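Local atomic coordinates of YECBM32 (Yersinia enterocolitica, PDB entry 2JDA), a protein that binds polygalacturonic acid, a main component of pectin, in the periplasm as a carbohydrate-binding module. Residues K70-I75 with G90-S95. Sequence-based numbering, arbitrary orientation.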
ATOM      1  N   LYS A  70      -5.999 -12.362  -3.158  1.00 13.84           N
ATOM      2  CA  LYS A  70      -4.713 -11.783  -3.577  1.00 14.15           C
ATOM      3  C   LYS A  70      -4.982 -10.475  -4.309  1.00 13.64           C
ATOM      4  O   LYS A  70      -5.689 -10.438  -5.292  1.00 14.35           O
ATOM      5  CB  LYS A  70      -4.001 -12.736  -4.536  1.00 15.44           C
ATOM      6  CG  LYS A  70      -3.563 -14.030  -3.906  1.00 19.08           C
ATOM      7  CD  LYS A  70      -2.516 -14.708  -4.753  1.00 24.77           C
ATOM      8  CE  LYS A  70      -3.115 -15.681  -5.628  1.00 31.05           C
ATOM      9  NZ  LYS A  70      -2.981 -16.993  -4.929  1.00 34.78           N
ATOM     10  N   LEU A  71      -4.417  -9.398  -3.801  1.00 12.40           N
ATOM     11  CA  LEU A  71      -4.593  -8.054  -4.337  1.00 11.21           C
ATOM     12  C   LEU A  71      -3.597  -7.832  -5.455  1.00 11.24           C
ATOM     13  O   LEU A  71      -2.394  -8.104  -5.278  1.00 11.53           O
ATOM     14  CB  LEU A  71      -4.347  -7.036  -3.217  1.00 12.26           C
ATOM     15  CG  LEU A  71      -4.415  -5.565  -3.602  1.00 12.25           C
ATOM     16  CD1 LEU A  71      -5.801  -5.162  -3.935  1.00 13.51           C
ATOM     17  CD2 LEU A  71      -3.867  -4.759  -2.451  1.00 15.03           C
ATOM     18  N   LYS A  72      -4.084  -7.317  -6.565  1.00 11.56           N
ATOM     19  CA  LYS A  72      -3.273  -6.953  -7.699  1.00 12.14           C
ATOM     20  C   LYS A  72      -2.980  -5.471  -7.582  1.00 10.32           C
ATOM     21  O   LYS A  72      -3.913  -4.670  -7.391  1.00 10.76           O
ATOM     22  CB  LYS A  72      -4.005  -7.226  -8.992  1.00 13.30           C
ATOM     23  CG  LYS A  72      -4.476  -8.623  -9.142  1.00 20.40           C
ATOM     24  CD  LYS A  72      -5.276  -8.812 -10.430  1.00 25.45           C
ATOM     25  CE  LYS A  72      -6.347  -9.905 -10.334  1.00 28.07           C
ATOM     26  NZ  LYS A  72      -7.547  -9.304 -11.028  1.00 32.93           N
ATOM     27  N   PHE A  73      -1.713  -5.068  -7.709  1.00 10.66           N
ATOM     28  CA  PHE A  73      -1.334  -3.687  -7.554  1.00  9.90           C
ATOM     29  C   PHE A  73       0.006  -3.351  -8.142  1.00 10.31           C
ATOM     30  O   PHE A  73       0.797  -4.237  -8.440  1.00 10.93           O
ATOM     31  CB  PHE A  73      -1.358  -3.296  -6.059  1.00 11.29           C
ATOM     32  CG  PHE A  73      -0.270  -3.938  -5.209  1.00 11.27           C
ATOM     33  CD1 PHE A  73       0.787  -3.175  -4.698  1.00 14.89           C
ATOM     34  CD2 PHE A  73      -0.269  -5.288  -4.920  1.00 12.46           C
ATOM     35  CE1 PHE A  73       1.762  -3.765  -3.977  1.00 16.06           C
ATOM     36  CE2 PHE A  73       0.737  -5.874  -4.195  1.00 11.70           C
ATOM     37  CZ  PHE A  73       1.747  -5.075  -3.690  1.00 15.53           C
ATOM     38  N   SER A  74       0.245  -2.048  -8.269  1.00 10.18           N
ATOM     39  CA  SER A  74       1.494  -1.446  -8.690  1.00 10.14           C
ATOM     40  C   SER A  74       1.906  -0.373  -7.703  1.00 10.44           C
ATOM     41  O   SER A  74       1.051   0.199  -7.059  1.00 10.64           O
ATOM     42  CB  SER A  74       1.385  -0.849 -10.111  1.00 11.05           C
ATOM     43  OG  SER A  74       1.059  -1.858 -11.040  1.00 11.27           O
ATOM     44  N   ILE A  75       3.206  -0.126  -7.570  1.00  9.86           N
ATOM     45  CA  ILE A  75       3.715   0.893  -6.630  1.00 10.41           C
ATOM     46  C   ILE A  75       4.578   1.864  -7.356  1.00 10.04           C
ATOM     47  O   ILE A  75       5.454   1.457  -8.127  1.00 10.36           O
ATOM     48  CB  ILE A  75       4.579   0.306  -5.502  1.00 12.14           C
ATOM     49  CG1 ILE A  75       3.903  -0.848  -4.822  1.00 13.81           C
ATOM     50  CG2 ILE A  75       4.914   1.359  -4.475  1.00 14.88           C
ATOM     51  CD1 ILE A  75       4.813  -1.620  -3.894  1.00 15.92           C
ATOM     52  N   GLY A  90       2.215  -4.580 -11.531  1.00 15.08           N
ATOM     53  CA  GLY A  90       1.521  -5.850 -11.714  1.00 16.29           C
ATOM     54  C   GLY A  90       1.928  -6.923 -10.703  1.00 16.39           C
ATOM     55  O   GLY A  90       2.058  -8.095 -11.052  1.00 20.69           O
ATOM     56  N   LEU A  91       2.139  -6.534  -9.463  1.00 14.67           N
ATOM     57  CA  LEU A  91       2.347  -7.438  -8.345  1.00 13.72           C
ATOM     58  C   LEU A  91       1.045  -8.043  -7.855  1.00 12.75           C
ATOM     59  O   LEU A  91      -0.004  -7.450  -8.052  1.00 13.20           O
ATOM     60  CB  LEU A  91       2.926  -6.682  -7.107  1.00 15.87           C
ATOM     61  CG  LEU A  91       4.245  -5.970  -7.324  1.00 18.28           C
ATOM     62  CD1 LEU A  91       4.682  -5.224  -6.121  1.00 19.68           C
ATOM     63  CD2 LEU A  91       5.314  -6.986  -7.630  1.00 20.28           C
ATOM     64  N   GLU A  92       1.113  -9.183  -7.189  1.00 11.79           N
ATOM     65  CA  GLU A  92       0.011  -9.701  -6.384  1.00 12.64           C
ATOM     66  C   GLU A  92       0.507  -9.954  -4.986  1.00 11.98           C
ATOM     67  O   GLU A  92       1.624 -10.474  -4.801  1.00 12.83           O
ATOM     68  CB  GLU A  92      -0.470 -11.030  -6.933  1.00 14.99           C
ATOM     69  CG  GLU A  92      -1.290 -11.010  -8.184  1.00 19.35           C
ATOM     70  CD  GLU A  92      -1.792 -12.438  -8.417  1.00 24.63           C
ATOM     71  OE1 GLU A  92      -2.977 -12.658  -8.416  1.00 25.01           O
ATOM     72  OE2 GLU A  92      -0.951 -13.358  -8.504  1.00 30.92           O
ATOM     73  N   THR A  93      -0.309  -9.681  -3.986  1.00 11.94           N
ATOM     74  CA  THR A  93      -0.012 -10.063  -2.617  1.00 11.93           C
ATOM     75  C   THR A  93      -0.105 -11.576  -2.472  1.00 12.90           C
ATOM     76  O   THR A  93      -0.768 -12.270  -3.216  1.00 14.29           O
ATOM     77  CB  THR A  93      -0.899  -9.390  -1.573  1.00 11.74           C
ATOM     78  OG1 THR A  93      -2.295  -9.706  -1.795  1.00 12.51           O
ATOM     79  CG2 THR A  93      -0.714  -7.890  -1.634  1.00 12.60           C
ATOM     80  N   SER A  94       0.585 -12.069  -1.476  1.00 13.35           N
ATOM     81  CA  SER A  94       0.577 -13.485  -1.154  1.00 15.12           C
ATOM     82  C   SER A  94      -0.650 -13.854  -0.343  1.00 14.67           C
ATOM     83  O   SER A  94      -1.124 -13.085   0.486  1.00 14.10           O
ATOM     84  CB  SER A  94       1.826 -13.821  -0.361  1.00 16.00           C
ATOM     85  OG  SER A  94       1.808 -15.198  -0.019  1.00 19.12           O
ATOM     86  N   SER A  95      -1.147 -15.066  -0.555  1.00 15.47           N
ATOM     87  CA  SER A  95      -2.202 -15.636   0.275  1.00 15.73           C
ATOM     88  C   SER A  95      -1.678 -16.649   1.287  1.00 16.91           C
ATOM     89  O   SER A  95      -2.476 -17.334   1.921  1.00 17.67           O
ATOM     90  CB  SER A  95      -3.284 -16.263  -0.603  1.00 16.36           C
ATOM     91  OG  SER A  95      -2.777 -17.262  -1.482  1.00 18.33           O
TER
HETATM   92  O   HOH W   1      -5.112 -11.353  -7.910  1.00 23.97           O
HETATM   93  O   HOH W   2      -5.024 -18.011  -2.960  1.00 34.69           O
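G90 meets S74 through its backbone: G90 N donates to S74 OG at 3.0 Å, in a nearly straight bond. The positive phi of G90, a conformation glycine adopts readily, goes with a sharp change of direction just before L91. L91 then pairs with F73 as an antiparallel hydrogen-bonded pair. L91 N donates to F73 O, and F73 N returns a bond to L91 O at 3.0 Å. The L91 side chain lies against the F73 ring. Its CB sits over one face, offset toward the rim, in a CH-pi contact 4.1 Å from the ring centroid. Its CD1 touches F73 CZ and CE1, and approaches I75 CD1 at 4.2 Å.

E92 pairs with K72 in the non-hydrogen-bonded position. Their side chains run side by side, and E92 CG lies 4.1 Å from K72 CG. E92 OE1 reaches K70 O through one water that donates to both. T93 grips L71 twice. T93 N donates to L71 O, and T93 OG1 accepts from L71 N at 2.9 Å. The T93 hydroxyl stands between its own N and carbonyl carbon (chi1 59°), and it serves L71 N in place of a backbone carbonyl. T93 CG2 packs 3.6 Å from F73 CE2. S95 CB lies 4.0 Å from K70 CG, and a second water bridges S95 OG to K70 NZ.

L103 and I61 of the other sheet also pack on F73. The contact joins hairpin strands 71-78 and 85-92 and runs on into the loop after E92. Strand 85-92 is an outer strand of the five-stranded antiparallel sheet. This arrangement fits the beta-sandwich of F5/8 type C domains, the fold of family 32 carbohydrate-binding modules.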